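Local structure of sulfoquinovosidase (Escherichia coli, 5AEG) at residues A[132-137]-A[468-473]; A[153-158]-A[472-477]; A[165-170]-A[510-515]; A[482-487]-A[603-608]; A[516-521]-A[544-549]. The protein hydrolyses sulfoquinovosyl diacylglycerides and simple sulfoquinovosides such as sulfoquinovosyl glycerol, releasing sulfoquinovose that the bacterium uses as a source of carbon and sulfur. All blocks are in the same frame, centred on the assembly; numbering follows the deposited sequence.

Contact 1: residues A[132-137]-A[468-473]. With CA (calcium ion), chain D.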
# COMPACT_ATOMS: atom_id res chain seq x y z
N CYS A 132 3.30 -4.07 -8.79
CA CYS A 132 3.83 -4.94 -7.76
C CYS A 132 3.48 -4.48 -6.37
O CYS A 132 4.23 -4.77 -5.41
CB CYS A 132 5.31 -5.28 -7.89
SG CYS A 132 5.78 -6.43 -9.24
N GLY A 133 2.31 -3.89 -6.23
CA GLY A 133 1.80 -3.39 -4.95
C GLY A 133 2.29 -2.00 -4.68
O GLY A 133 2.24 -1.13 -5.57
N GLU A 134 2.75 -1.76 -3.45
CA GLU A 134 3.20 -0.43 -3.01
C GLU A 134 4.72 -0.46 -2.94
O GLU A 134 5.32 -1.07 -2.05
CB GLU A 134 2.56 -0.07 -1.66
CG GLU A 134 2.78 1.42 -1.22
CD GLU A 134 2.08 1.71 0.06
OE1 GLU A 134 1.68 0.69 0.72
OE2 GLU A 134 1.79 2.89 0.35
N GLN A 135 5.33 0.24 -3.89
CA GLN A 135 6.72 0.36 -4.10
C GLN A 135 7.20 1.79 -3.79
O GLN A 135 6.60 2.75 -4.22
CB GLN A 135 7.07 -0.04 -5.51
CG GLN A 135 6.80 -1.54 -5.78
CD GLN A 135 7.68 -2.46 -4.92
OE1 GLN A 135 8.81 -2.09 -4.49
NE2 GLN A 135 7.24 -3.69 -4.76
N PHE A 136 8.20 1.88 -2.93
CA PHE A 136 8.59 3.19 -2.41
C PHE A 136 9.87 3.78 -2.99
O PHE A 136 10.11 4.98 -2.80
CB PHE A 136 8.74 3.05 -0.87
CG PHE A 136 7.47 2.90 -0.12
CD1 PHE A 136 6.93 1.63 0.10
CD2 PHE A 136 6.85 3.99 0.49
CE1 PHE A 136 5.78 1.44 0.80
CE2 PHE A 136 5.73 3.82 1.23
CZ PHE A 136 5.18 2.54 1.37
N SER A 137 10.75 2.99 -3.63
CA SER A 137 11.96 3.49 -4.27
C SER A 137 11.91 3.56 -5.79
O SER A 137 12.68 4.31 -6.42
CB SER A 137 13.18 2.60 -3.90
OG SER A 137 13.45 2.64 -2.50
N MET A 468 -5.72 3.24 1.85
CA MET A 468 -4.37 2.91 2.18
C MET A 468 -3.67 4.16 2.75
O MET A 468 -3.92 5.29 2.34
CB MET A 468 -3.55 2.33 1.01
CG MET A 468 -4.19 1.17 0.30
SD MET A 468 -4.60 -0.19 1.36
CE MET A 468 -3.11 -0.58 2.20
N TRP A 469 -2.77 3.93 3.73
CA TRP A 469 -1.81 4.96 4.12
C TRP A 469 -0.42 4.43 3.90
O TRP A 469 -0.15 3.23 4.05
CB TRP A 469 -2.07 5.63 5.46
CG TRP A 469 -1.09 5.43 6.59
CD1 TRP A 469 -0.03 6.23 6.94
CD2 TRP A 469 -1.14 4.38 7.58
NE1 TRP A 469 0.60 5.70 8.03
CE2 TRP A 469 -0.03 4.54 8.40
CE3 TRP A 469 -1.95 3.25 7.76
CZ2 TRP A 469 0.27 3.64 9.47
CZ3 TRP A 469 -1.69 2.39 8.81
CH2 TRP A 469 -0.55 2.56 9.61
N ALA A 470 0.50 5.36 3.70
CA ALA A 470 1.85 5.00 3.31
C ALA A 470 2.77 4.47 4.43
O ALA A 470 3.94 4.28 4.20
CB ALA A 470 2.51 6.18 2.63
N GLY A 471 2.22 4.20 5.60
CA GLY A 471 3.01 3.60 6.65
C GLY A 471 4.06 4.55 7.19
O GLY A 471 3.83 5.73 7.17
N ASP A 472 5.21 3.99 7.56
CA ASP A 472 6.30 4.73 8.32
C ASP A 472 7.26 5.32 7.36
O ASP A 472 8.08 4.64 6.82
CB ASP A 472 7.10 3.82 9.29
CG ASP A 472 7.73 2.50 8.58
OD1 ASP A 472 6.78 1.71 8.23
OD2 ASP A 472 9.04 2.24 8.33
N GLN A 473 7.16 6.66 7.14
CA GLN A 473 8.27 7.39 6.57
C GLN A 473 9.14 7.94 7.73
O GLN A 473 8.66 8.19 8.81
CB GLN A 473 7.78 8.67 5.78
CG GLN A 473 7.33 8.28 4.38
CD GLN A 473 6.00 7.59 4.41
OE1 GLN A 473 5.01 8.18 4.82
NE2 GLN A 473 5.96 6.31 4.01
CA CA D . 10.20 3.51 6.65
O HOH W 1 10.85 4.85 8.52
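E134 and F136 press on A470 in a buried van der Waals contact where the chain leaving strand 129-133 of the N-terminal galactose mutarotase-like domain meets the loop after strand 468-469 of the TIM barrel. The E134 chain is extended, with CG anti to the backbone N (chi1 -171°). Its OE2 has a hydrogen-bond partner in H501 NE2 and meets A470 by van der Waals contact, where alanine's single methyl is small enough for OE2 to come within 3.6 Å of A470 CA. F136 fills the next place along with a broad apolar ring, its CE2 lying 4.2 Å from A470 CB and 3.5 Å from A470 O. The loop bordered in this way leads into the active site. W469 packs near the nucleophile D405 and its NE1 hydrogen-bonds to D504 OD2, G471 takes a positive phi that suits glycine, and D472, the inferred proton donor, binds a calcium ion. Q473, bent at chi2 (74°), folds back toward A470. Its side chain crosses that of F136 at about a right angle, with ring and amide planes 24° apart, while Q473 NE2 donates to A470 O at 2.9 Å from above the carbonyl plane.

Contact 2: residues A[153-158]-A[472-477]; sequences QGVGRN and DQNVDW. With CA (calcium ion), chain D.
D472 turns its CG to lie between its own backbone N and carbonyl carbon (chi1 54°), close to a calcium ion that Q153 and G154 bind from the other segment. Both OD2 and the backbone O of D472 bind this ion. N474 has CG anti to its carbonyl carbon (chi1 -71°), and its OD1 accepts from water 1, the two oxygens 2.7 Å apart; that water is itself a calcium ligand. G154 O lies 3.1 Å from D472 OD2, a close approach of two oxygens explained by the metal they share. Glycine suits position 154, since a CB there would run into R157 CG. The segments are also joined by water 2, which links Q153 N to D472 OD1, and by water 3 between G154 N and D472 OD2. N474 ND2 donates to D476 OD2 at 3.2 Å, from above the carboxylate plane. An alanine at N474 would probably leave the calcium-bound water without this acceptor and D476 OD2 without this N-H. The oxygens of G154, D472, D481 and water 1 suit calcium. The ion ties the mutarotase-like domain directly to D472, the inferred proton donor, and is likely to fix the position of that carboxylate.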
# COMPACT_ATOMS: atom_id res chain seq x y z
N GLN A 153 8.75 -2.15 6.41
CA GLN A 153 9.12 -1.46 5.20
C GLN A 153 10.60 -0.92 5.18
O GLN A 153 11.15 -0.58 4.14
CB GLN A 153 8.10 -0.30 5.11
CG GLN A 153 8.11 0.47 3.78
CD GLN A 153 8.60 1.86 3.96
OE1 GLN A 153 9.16 2.21 5.00
NE2 GLN A 153 8.37 2.68 2.97
N GLY A 154 11.24 -0.87 6.36
CA GLY A 154 12.59 -0.45 6.47
C GLY A 154 12.69 0.95 7.06
O GLY A 154 11.79 1.75 6.92
N VAL A 155 13.81 1.25 7.73
CA VAL A 155 14.07 2.63 8.22
C VAL A 155 15.31 3.08 7.48
O VAL A 155 16.46 2.61 7.72
CB VAL A 155 14.32 2.58 9.75
CG1 VAL A 155 14.83 3.91 10.29
CG2 VAL A 155 13.10 1.97 10.47
N GLY A 156 15.13 4.03 6.56
CA GLY A 156 16.20 4.44 5.65
C GLY A 156 16.11 3.80 4.26
O GLY A 156 16.14 4.49 3.25
N ARG A 157 16.09 2.47 4.21
CA ARG A 157 15.83 1.70 2.95
C ARG A 157 16.90 1.80 1.88
O ARG A 157 16.64 1.47 0.72
CB ARG A 157 14.47 2.07 2.40
CG ARG A 157 13.33 1.91 3.41
CD ARG A 157 11.94 2.29 2.93
NE ARG A 157 11.50 1.23 1.93
CZ ARG A 157 11.67 1.31 0.63
NH1 ARG A 157 12.16 2.39 0.11
NH2 ARG A 157 11.34 0.30 -0.19
N ASN A 158 18.11 2.27 2.19
CA ASN A 158 19.15 2.48 1.15
C ASN A 158 20.48 2.18 1.80
O ASN A 158 20.88 2.90 2.74
CB ASN A 158 19.05 3.90 0.57
CG ASN A 158 20.03 4.16 -0.55
OD1 ASN A 158 21.19 3.72 -0.50
ND2 ASN A 158 19.61 4.89 -1.54
N ASP A 472 5.21 3.99 7.56
CA ASP A 472 6.30 4.73 8.32
C ASP A 472 7.26 5.32 7.36
O ASP A 472 8.08 4.64 6.82
CB ASP A 472 7.10 3.82 9.29
CG ASP A 472 7.73 2.50 8.58
OD1 ASP A 472 6.78 1.71 8.23
OD2 ASP A 472 9.04 2.24 8.33
N GLN A 473 7.16 6.66 7.14
CA GLN A 473 8.27 7.39 6.57
C GLN A 473 9.14 7.94 7.73
O GLN A 473 8.66 8.19 8.81
CB GLN A 473 7.78 8.67 5.78
CG GLN A 473 7.33 8.28 4.38
CD GLN A 473 6.00 7.59 4.41
OE1 GLN A 473 5.01 8.18 4.82
NE2 GLN A 473 5.96 6.31 4.01
N ASN A 474 10.41 8.08 7.46
CA ASN A 474 11.26 8.86 8.32
C ASN A 474 10.76 10.30 8.38
O ASN A 474 10.24 10.82 7.38
CB ASN A 474 12.68 8.87 7.82
CG ASN A 474 13.43 7.49 7.99
OD1 ASN A 474 12.94 6.57 8.64
ND2 ASN A 474 14.57 7.36 7.35
N VAL A 475 11.10 10.99 9.46
CA VAL A 475 10.92 12.46 9.53
C VAL A 475 12.10 13.15 8.87
O VAL A 475 12.78 13.98 9.48
CB VAL A 475 10.64 12.92 10.98
CG1 VAL A 475 9.30 12.36 11.45
CG2 VAL A 475 11.76 12.61 11.98
N ASP A 476 12.36 12.81 7.59
CA ASP A 476 13.52 13.29 6.85
C ASP A 476 13.12 13.58 5.46
O ASP A 476 11.91 13.45 5.09
CB ASP A 476 14.79 12.40 7.00
CG ASP A 476 14.78 11.10 6.17
OD1 ASP A 476 13.95 10.90 5.21
OD2 ASP A 476 15.65 10.26 6.48
N TRP A 477 14.09 14.05 4.70
CA TRP A 477 13.92 14.45 3.30
C TRP A 477 14.53 13.42 2.35
O TRP A 477 14.83 13.73 1.15
CB TRP A 477 14.60 15.82 3.08
CG TRP A 477 14.12 16.95 4.03
CD1 TRP A 477 14.65 17.30 5.24
CD2 TRP A 477 13.03 17.87 3.78
NE1 TRP A 477 13.96 18.35 5.76
CE2 TRP A 477 13.00 18.77 4.88
CE3 TRP A 477 12.14 18.07 2.71
CZ2 TRP A 477 12.08 19.84 4.97
CZ3 TRP A 477 11.21 19.11 2.80
CH2 TRP A 477 11.20 20.01 3.93
CA CA D . 10.20 3.51 6.65
O HOH W 2 6.90 -0.97 8.19
O HOH W 3 10.09 -0.39 9.10
O HOH W 1 10.85 4.85 8.52

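Contact 3: residues A[165-170]-A[510-515]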
# COMPACT_ATOMS: atom_id res chain seq x y z
N TRP A 165 22.14 2.21 7.75
CA TRP A 165 23.26 1.48 8.38
C TRP A 165 23.04 1.38 9.88
O TRP A 165 23.18 0.29 10.49
CB TRP A 165 24.59 2.15 8.06
CG TRP A 165 25.71 1.52 8.87
CD1 TRP A 165 26.34 0.37 8.60
CD2 TRP A 165 26.29 2.03 10.07
NE1 TRP A 165 27.27 0.08 9.61
CE2 TRP A 165 27.25 1.09 10.52
CE3 TRP A 165 26.06 3.16 10.84
CZ2 TRP A 165 28.00 1.27 11.71
CZ3 TRP A 165 26.82 3.35 12.04
CH2 TRP A 165 27.76 2.38 12.45
N GLN A 166 22.66 2.50 10.49
CA GLN A 166 22.27 2.46 11.91
C GLN A 166 21.15 1.48 12.28
O GLN A 166 21.25 0.67 13.25
CB GLN A 166 21.88 3.86 12.40
CG GLN A 166 22.99 4.87 12.39
CD GLN A 166 22.52 6.23 12.87
OE1 GLN A 166 21.87 6.98 12.13
NE2 GLN A 166 22.70 6.48 14.12
N ALA A 167 20.07 1.49 11.48
CA ALA A 167 18.93 0.62 11.74
C ALA A 167 19.36 -0.84 11.54
O ALA A 167 18.88 -1.71 12.21
CB ALA A 167 17.79 0.98 10.79
N ASP A 168 20.21 -1.08 10.55
CA ASP A 168 20.71 -2.47 10.27
C ASP A 168 21.61 -3.01 11.39
O ASP A 168 21.68 -4.21 11.56
CB ASP A 168 21.53 -2.51 8.97
CG ASP A 168 20.68 -2.73 7.73
OD1 ASP A 168 19.50 -3.06 7.89
OD2 ASP A 168 21.25 -2.59 6.59
N CYS A 169 22.29 -2.15 12.14
CA CYS A 169 23.06 -2.61 13.27
C CYS A 169 22.18 -3.21 14.35
O CYS A 169 22.63 -4.05 15.05
CB CYS A 169 23.94 -1.50 13.81
SG CYS A 169 25.28 -1.11 12.64
N LYS A 170 20.92 -2.83 14.40
CA LYS A 170 19.94 -3.25 15.41
C LYS A 170 18.83 -4.01 14.63
O LYS A 170 17.96 -3.46 14.06
CB LYS A 170 19.47 -1.90 15.96
CG LYS A 170 18.53 -1.89 17.13
CD LYS A 170 17.98 -0.46 17.36
CE LYS A 170 16.81 -0.12 16.44
NZ LYS A 170 15.81 0.85 17.01
N THR A 510 11.01 8.43 14.11
CA THR A 510 11.74 9.43 14.82
C THR A 510 12.80 8.64 15.67
O THR A 510 12.55 8.27 16.80
CB THR A 510 10.78 10.19 15.72
OG1 THR A 510 9.61 10.61 15.01
CG2 THR A 510 11.45 11.38 16.32
N LEU A 511 13.94 8.37 15.11
CA LEU A 511 14.97 7.51 15.68
C LEU A 511 16.29 8.05 15.23
O LEU A 511 16.35 8.84 14.30
CB LEU A 511 14.85 6.11 15.11
CG LEU A 511 13.63 5.32 15.48
CD1 LEU A 511 13.65 3.97 14.70
CD2 LEU A 511 13.42 5.09 16.98
N PHE A 512 17.36 7.66 15.95
CA PHE A 512 18.73 8.00 15.54
C PHE A 512 18.91 9.48 15.35
O PHE A 512 19.52 9.91 14.36
CB PHE A 512 19.14 7.21 14.25
CG PHE A 512 18.89 5.76 14.34
CD1 PHE A 512 19.50 5.01 15.35
CD2 PHE A 512 18.03 5.12 13.46
CE1 PHE A 512 19.25 3.64 15.48
CE2 PHE A 512 17.77 3.77 13.61
CZ PHE A 512 18.39 3.01 14.58
N GLU A 513 18.39 10.30 16.26
CA GLU A 513 18.54 11.73 16.02
C GLU A 513 17.81 12.35 14.77
O GLU A 513 18.06 13.50 14.42
CB GLU A 513 20.05 12.14 15.96
CG GLU A 513 20.87 11.69 17.20
CD GLU A 513 20.15 11.88 18.55
OE1 GLU A 513 19.60 12.98 18.85
OE2 GLU A 513 20.12 10.92 19.36
N MET A 514 16.94 11.59 14.09
CA MET A 514 16.05 12.24 13.15
C MET A 514 14.97 12.91 14.00
O MET A 514 14.44 12.30 14.91
CB MET A 514 15.39 11.21 12.22
CG MET A 514 16.32 10.64 11.24
SD MET A 514 15.55 9.44 10.09
CE MET A 514 14.78 8.25 11.16
N LYS A 515 14.63 14.16 13.72
CA LYS A 515 13.53 14.86 14.37
C LYS A 515 12.84 15.73 13.32
O LYS A 515 13.49 16.35 12.48
CB LYS A 515 14.12 15.78 15.42
CG LYS A 515 15.01 15.10 16.50
CD LYS A 515 15.47 16.22 17.47
CE LYS A 515 15.94 15.70 18.81
NZ LYS A 515 16.65 14.42 18.67
O HOH W 4 20.79 9.56 12.29
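Q166 and A167, near the C-terminal end of helix 162-169 in the mutarotase-like domain, face F512 at the tip of a type I' beta turn that runs from L511 to M514 in a loop of the TIM barrel. The turn is closed by M514 N donating to L511 O at 2.8 Å, and both of its central residues, F512 and E513, have positive phi (55° at F512), as this turn type requires. The helix still makes a regular bond from C169 N to W165 O, and K170 then leaves it. Q166 and F512 are the pair whose CA atoms are closest, and the turn sets its ring against the side of the helix. F512 suits the tip because its large flat side chain can meet Q166 and A167 of the helix and K170 just after it. Q166 CB sits over the centre of one face, 3.9 Å from the ring centroid and only 7° off the normal, a CH-pi contact. Beyond CB the glutamine slides past the phenylalanine in the opposite direction, its amide plane 43° from the ring and its OE1 3.5 Å from F512 CB. The far end of the ring meets smaller or flexible groups: F512 CE2 touches A167 CB at 4.0 Å, and K170, bent at chi3, brings CE to 4.0 Å from F512 CZ. The contact is at the surface, but L511 beside it lies about 7 Å, side chain to side chain, from the substrate-binding R301. A water spans the polar margin: water 4 donates to Q166 OE1 at 2.8 Å and also to F512 O.

Contact 4: residues A[482-487]-A[603-608]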
# COMPACT_ATOMS: atom_id res chain seq x y z
N GLY A 482 11.66 9.23 2.84
CA GLY A 482 11.16 10.53 3.32
C GLY A 482 9.91 10.90 2.57
O GLY A 482 9.20 10.05 1.98
N LEU A 483 9.57 12.17 2.63
CA LEU A 483 8.40 12.68 1.92
C LEU A 483 8.26 12.16 0.45
O LEU A 483 7.18 11.75 0.05
CB LEU A 483 8.34 14.23 1.98
CG LEU A 483 7.10 14.98 1.51
CD1 LEU A 483 7.20 16.41 2.11
CD2 LEU A 483 7.05 15.13 -0.01
N ALA A 484 9.37 12.22 -0.28
CA ALA A 484 9.40 11.85 -1.71
C ALA A 484 8.86 10.44 -1.97
O ALA A 484 8.21 10.20 -2.99
CB ALA A 484 10.74 11.94 -2.21
N SER A 485 9.20 9.51 -1.09
CA SER A 485 8.93 8.10 -1.28
C SER A 485 7.42 7.80 -1.31
O SER A 485 6.97 6.72 -1.79
CB SER A 485 9.72 7.29 -0.18
OG SER A 485 9.06 7.44 1.08
N VAL A 486 6.61 8.72 -0.76
CA VAL A 486 5.17 8.55 -0.78
C VAL A 486 4.58 8.56 -2.23
O VAL A 486 3.56 7.91 -2.51
CB VAL A 486 4.46 9.62 0.11
CG1 VAL A 486 2.97 9.45 0.06
CG2 VAL A 486 5.00 9.58 1.58
N VAL A 487 5.21 9.33 -3.11
CA VAL A 487 4.69 9.42 -4.48
C VAL A 487 4.79 8.13 -5.32
O VAL A 487 3.78 7.66 -5.79
CB VAL A 487 5.24 10.63 -5.25
CG1 VAL A 487 4.51 10.79 -6.56
CG2 VAL A 487 5.05 11.92 -4.42
N LEU A 603 8.75 9.27 -14.82
CA LEU A 603 8.54 10.17 -13.72
C LEU A 603 8.19 9.29 -12.47
O LEU A 603 7.43 8.29 -12.56
CB LEU A 603 7.41 11.15 -13.99
CG LEU A 603 7.62 12.13 -15.17
CD1 LEU A 603 6.34 12.91 -15.39
CD2 LEU A 603 8.79 13.04 -14.93
N LYS A 604 8.69 9.74 -11.35
CA LYS A 604 8.46 9.07 -10.00
C LYS A 604 7.82 9.97 -8.96
O LYS A 604 7.17 9.47 -8.02
CB LYS A 604 9.86 8.62 -9.42
CG LYS A 604 10.59 7.72 -10.34
CD LYS A 604 12.05 7.43 -9.91
CE LYS A 604 11.99 6.63 -8.66
NZ LYS A 604 13.32 5.95 -8.52
N TYR A 605 8.08 11.29 -9.04
CA TYR A 605 7.82 12.25 -7.92
C TYR A 605 6.76 13.35 -8.29
O TYR A 605 6.67 14.37 -7.63
CB TYR A 605 9.15 12.81 -7.41
CG TYR A 605 10.08 11.71 -6.92
CD1 TYR A 605 9.70 10.87 -5.85
CD2 TYR A 605 11.32 11.49 -7.52
CE1 TYR A 605 10.52 9.83 -5.42
CE2 TYR A 605 12.16 10.48 -7.08
CZ TYR A 605 11.75 9.65 -6.03
OH TYR A 605 12.58 8.60 -5.64
N GLN A 606 5.95 13.08 -9.31
CA GLN A 606 4.80 13.87 -9.64
C GLN A 606 3.70 13.04 -10.18
O GLN A 606 3.88 11.89 -10.58
CB GLN A 606 5.23 14.98 -10.65
CG GLN A 606 5.80 14.50 -11.91
CD GLN A 606 6.06 15.65 -12.89
OE1 GLN A 606 7.13 16.29 -12.86
NE2 GLN A 606 5.04 16.01 -13.65
N TYR A 607 2.49 13.63 -10.10
CA TYR A 607 1.27 12.97 -10.32
C TYR A 607 0.20 13.89 -10.75
O TYR A 607 0.34 15.10 -10.63
CB TYR A 607 0.77 12.14 -9.10
CG TYR A 607 0.48 12.94 -7.87
CD1 TYR A 607 1.53 13.36 -7.00
CD2 TYR A 607 -0.81 13.29 -7.53
CE1 TYR A 607 1.27 14.11 -5.84
CE2 TYR A 607 -1.07 14.06 -6.37
CZ TYR A 607 -0.03 14.45 -5.53
OH TYR A 607 -0.37 15.16 -4.39
N LEU A 608 -0.86 13.31 -11.30
CA LEU A 608 -2.10 14.04 -11.55
C LEU A 608 -3.11 13.71 -10.42
O LEU A 608 -3.29 12.55 -10.02
CB LEU A 608 -2.69 13.64 -12.89
CG LEU A 608 -1.88 13.94 -14.13
CD1 LEU A 608 -2.45 13.22 -15.39
CD2 LEU A 608 -1.67 15.40 -14.37
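V487 of helix 486-495 in the TIM-barrel domain directs its side chain into the bend of 603-608, which runs into strand 607-609 of the C-terminal domain. Its CB lies 3.6 Å from K604 O. CG1, set anti to the backbone N (chi1 -171°), has three neighbours around it at once: the same K604 O at 3.3 Å, the peptide between Y605 and Q606, and Y607 CD1 at 4.0 Å. Valine suits the place because a short apolar side chain puts CB and CG1 against backbone and ring without needing a polar partner. Three residues earlier A484 meets Y605, whose ring presents its CD1-CE1 edge. A484 O lies near the ring plane, 3.3 Å from Y605 CD1, and A484 CB is 3.8 Å from Y605 CE1. One face of the same ring is covered by K604 CB, and H619 also meets it. An alanine in place of Y605 would probably open a gap beside A484, leaving its methyl and H619 without their ring partner. K604 NZ bonds to S137 O and Y607 OH to F530 O, both outside the contact. No hydrogen bond joins the two segments: the domains meet here through methyls, a tyrosine edge and carbonyl oxygens, so the fit probably depends mainly on shape.

Contact 5: residues A[516-521]-A[544-549]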
# COMPACT_ATOMS: atom_id res chain seq x y z
N ARG A 516 11.54 15.82 13.40
CA ARG A 516 10.74 16.53 12.39
C ARG A 516 10.83 18.03 12.56
O ARG A 516 10.47 18.52 13.62
CB ARG A 516 9.29 16.19 12.54
CG ARG A 516 8.46 16.65 11.34
CD ARG A 516 6.99 16.61 11.67
NE ARG A 516 6.42 15.24 11.83
CZ ARG A 516 5.66 14.84 12.78
NH1 ARG A 516 5.24 15.69 13.74
NH2 ARG A 516 5.18 13.61 12.76
N SER A 517 11.35 18.70 11.56
CA SER A 517 11.38 20.20 11.57
C SER A 517 9.99 20.78 11.25
O SER A 517 9.06 20.12 10.66
CB SER A 517 12.43 20.68 10.58
OG SER A 517 12.03 20.39 9.26
N LYS A 518 9.84 22.03 11.64
CA LYS A 518 8.72 22.81 11.16
C LYS A 518 8.66 22.83 9.64
O LYS A 518 7.56 22.67 9.09
CB LYS A 518 8.85 24.25 11.65
CG LYS A 518 7.73 25.19 11.23
CD LYS A 518 7.91 26.48 12.07
CE LYS A 518 7.19 27.66 11.43
NZ LYS A 518 7.44 28.92 12.29
N GLU A 519 9.77 23.06 8.98
CA GLU A 519 9.80 23.12 7.54
C GLU A 519 9.27 21.80 6.93
O GLU A 519 8.47 21.85 6.00
CB GLU A 519 11.20 23.41 7.02
CG GLU A 519 11.29 23.58 5.53
CD GLU A 519 12.69 23.58 5.00
OE1 GLU A 519 13.59 23.61 5.80
OE2 GLU A 519 12.89 23.63 3.76
N LEU A 520 9.71 20.65 7.45
CA LEU A 520 9.19 19.32 6.94
C LEU A 520 7.69 19.19 7.16
O LEU A 520 6.96 18.79 6.24
CB LEU A 520 10.00 18.17 7.54
CG LEU A 520 9.59 16.79 6.99
CD1 LEU A 520 9.86 16.75 5.48
CD2 LEU A 520 10.43 15.71 7.72
N LEU A 521 7.18 19.55 8.35
CA LEU A 521 5.79 19.48 8.60
C LEU A 521 5.00 20.31 7.59
O LEU A 521 3.99 19.87 7.09
CB LEU A 521 5.44 19.97 10.02
CG LEU A 521 4.01 19.78 10.46
CD1 LEU A 521 3.64 18.27 10.55
CD2 LEU A 521 3.78 20.39 11.85
N ASP A 544 10.05 15.04 20.32
CA ASP A 544 11.16 15.40 19.49
C ASP A 544 10.74 16.06 18.19
O ASP A 544 11.57 16.49 17.44
CB ASP A 544 12.00 14.18 19.10
CG ASP A 544 12.81 13.61 20.28
OD1 ASP A 544 12.87 14.27 21.33
OD2 ASP A 544 13.37 12.52 20.13
N ASN A 545 9.47 16.06 17.89
CA ASN A 545 9.01 16.52 16.58
C ASN A 545 8.20 17.81 16.71
O ASN A 545 7.39 17.95 17.62
CB ASN A 545 8.05 15.40 16.04
CG ASN A 545 8.80 14.13 15.59
OD1 ASN A 545 9.96 14.16 15.22
ND2 ASN A 545 8.11 13.04 15.63
N TRP A 546 8.30 18.63 15.69
CA TRP A 546 7.40 19.80 15.52
C TRP A 546 6.01 19.31 15.18
O TRP A 546 5.86 18.39 14.33
CB TRP A 546 7.94 20.72 14.43
CG TRP A 546 7.34 22.05 14.46
CD1 TRP A 546 6.24 22.52 13.81
CD2 TRP A 546 7.79 23.10 15.32
NE1 TRP A 546 6.00 23.85 14.16
CE2 TRP A 546 6.95 24.22 15.09
CE3 TRP A 546 8.83 23.20 16.22
CZ2 TRP A 546 7.13 25.45 15.77
CZ3 TRP A 546 9.03 24.45 16.91
CH2 TRP A 546 8.16 25.52 16.69
N GLN A 547 5.01 19.82 15.89
CA GLN A 547 3.64 19.43 15.70
C GLN A 547 2.76 20.49 15.12
O GLN A 547 3.17 21.65 15.01
CB GLN A 547 3.06 18.97 17.04
CG GLN A 547 3.89 17.91 17.76
CD GLN A 547 4.04 16.54 17.02
OE1 GLN A 547 3.35 16.24 16.01
NE2 GLN A 547 4.90 15.68 17.58
N PHE A 548 1.53 20.08 14.76
CA PHE A 548 0.57 20.99 14.05
C PHE A 548 0.26 22.31 14.80
O PHE A 548 -0.19 23.27 14.19
CB PHE A 548 -0.69 20.26 13.67
CG PHE A 548 -1.49 19.70 14.80
CD1 PHE A 548 -2.18 20.54 15.67
CD2 PHE A 548 -1.63 18.30 14.95
CE1 PHE A 548 -2.96 20.03 16.70
CE2 PHE A 548 -2.39 17.78 15.97
CZ PHE A 548 -3.10 18.62 16.83
N ASP A 549 0.50 22.30 16.12
CA ASP A 549 0.21 23.46 16.98
C ASP A 549 1.46 24.06 17.56
O ASP A 549 1.42 24.71 18.60
CB ASP A 549 -0.81 23.08 18.06
CG ASP A 549 -0.34 21.90 18.95
OD1 ASP A 549 0.70 21.25 18.61
OD2 ASP A 549 -1.03 21.68 19.97
O HOH W 5 12.07 18.97 16.02
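R516 and N545 cross at about a right angle, the asparagine CB lying over one face of the guanidinium, while W546 and Q547 bring acceptors to its edge. R516 NH1 donates to W546 O at 2.8 Å, with the oxygen 1° out of the guanidinium plane, and to Q547 OE1 at 3.0 Å. The Q547 amide stands nearly upright to that plane (82°), and its NE2 turns to P542 O and E538 O. Arginine suits the place because its other N-H groups serve G506 O, G507 O and H537 O. The R516 backbone is held on both sides of its CA: N donates to the side-chain OD1 of N545 at 2.9 Å, and O accepts from W546 N. W546 CG, anti to the backbone N (chi1 -164°), starts the indole alongside K518, the two side chains pointing the same way. The aliphatic part of lysine suits this flat ring, K518 CB making a CH-pi contact 3.7 Å from the five-membered centroid, while NZ pairs with E553 and D551. L521 CD2 touches the indole edge. The contact sits where helix 518-528 begins, with S517 as N-cap. Helix 552-567 packs against it, T554 OG1 bonding W546 NE1, and F548 reaches helix 265-277.

From the N terminus, three successive pieces of the mutarotase-like domain reach far ahead into the TIM barrel. Contacts 1 and 2 close long loops on the same stretch, sharing D472, Q473 and the calcium ion, and F136 of one packs on Q153 of the other. Contact 3 closes a later loop on 510-515 and crosses both. Contact 4 opens inside that loop and closes beyond it on the C-terminal domain, so it crosses contact 3 too. Contact 5 is a short closure within the barrel, nested inside contact 4 and joined to contact 3 through T510 and N545. Together the five tie the mutarotase-like and C-terminal domains to the barrel.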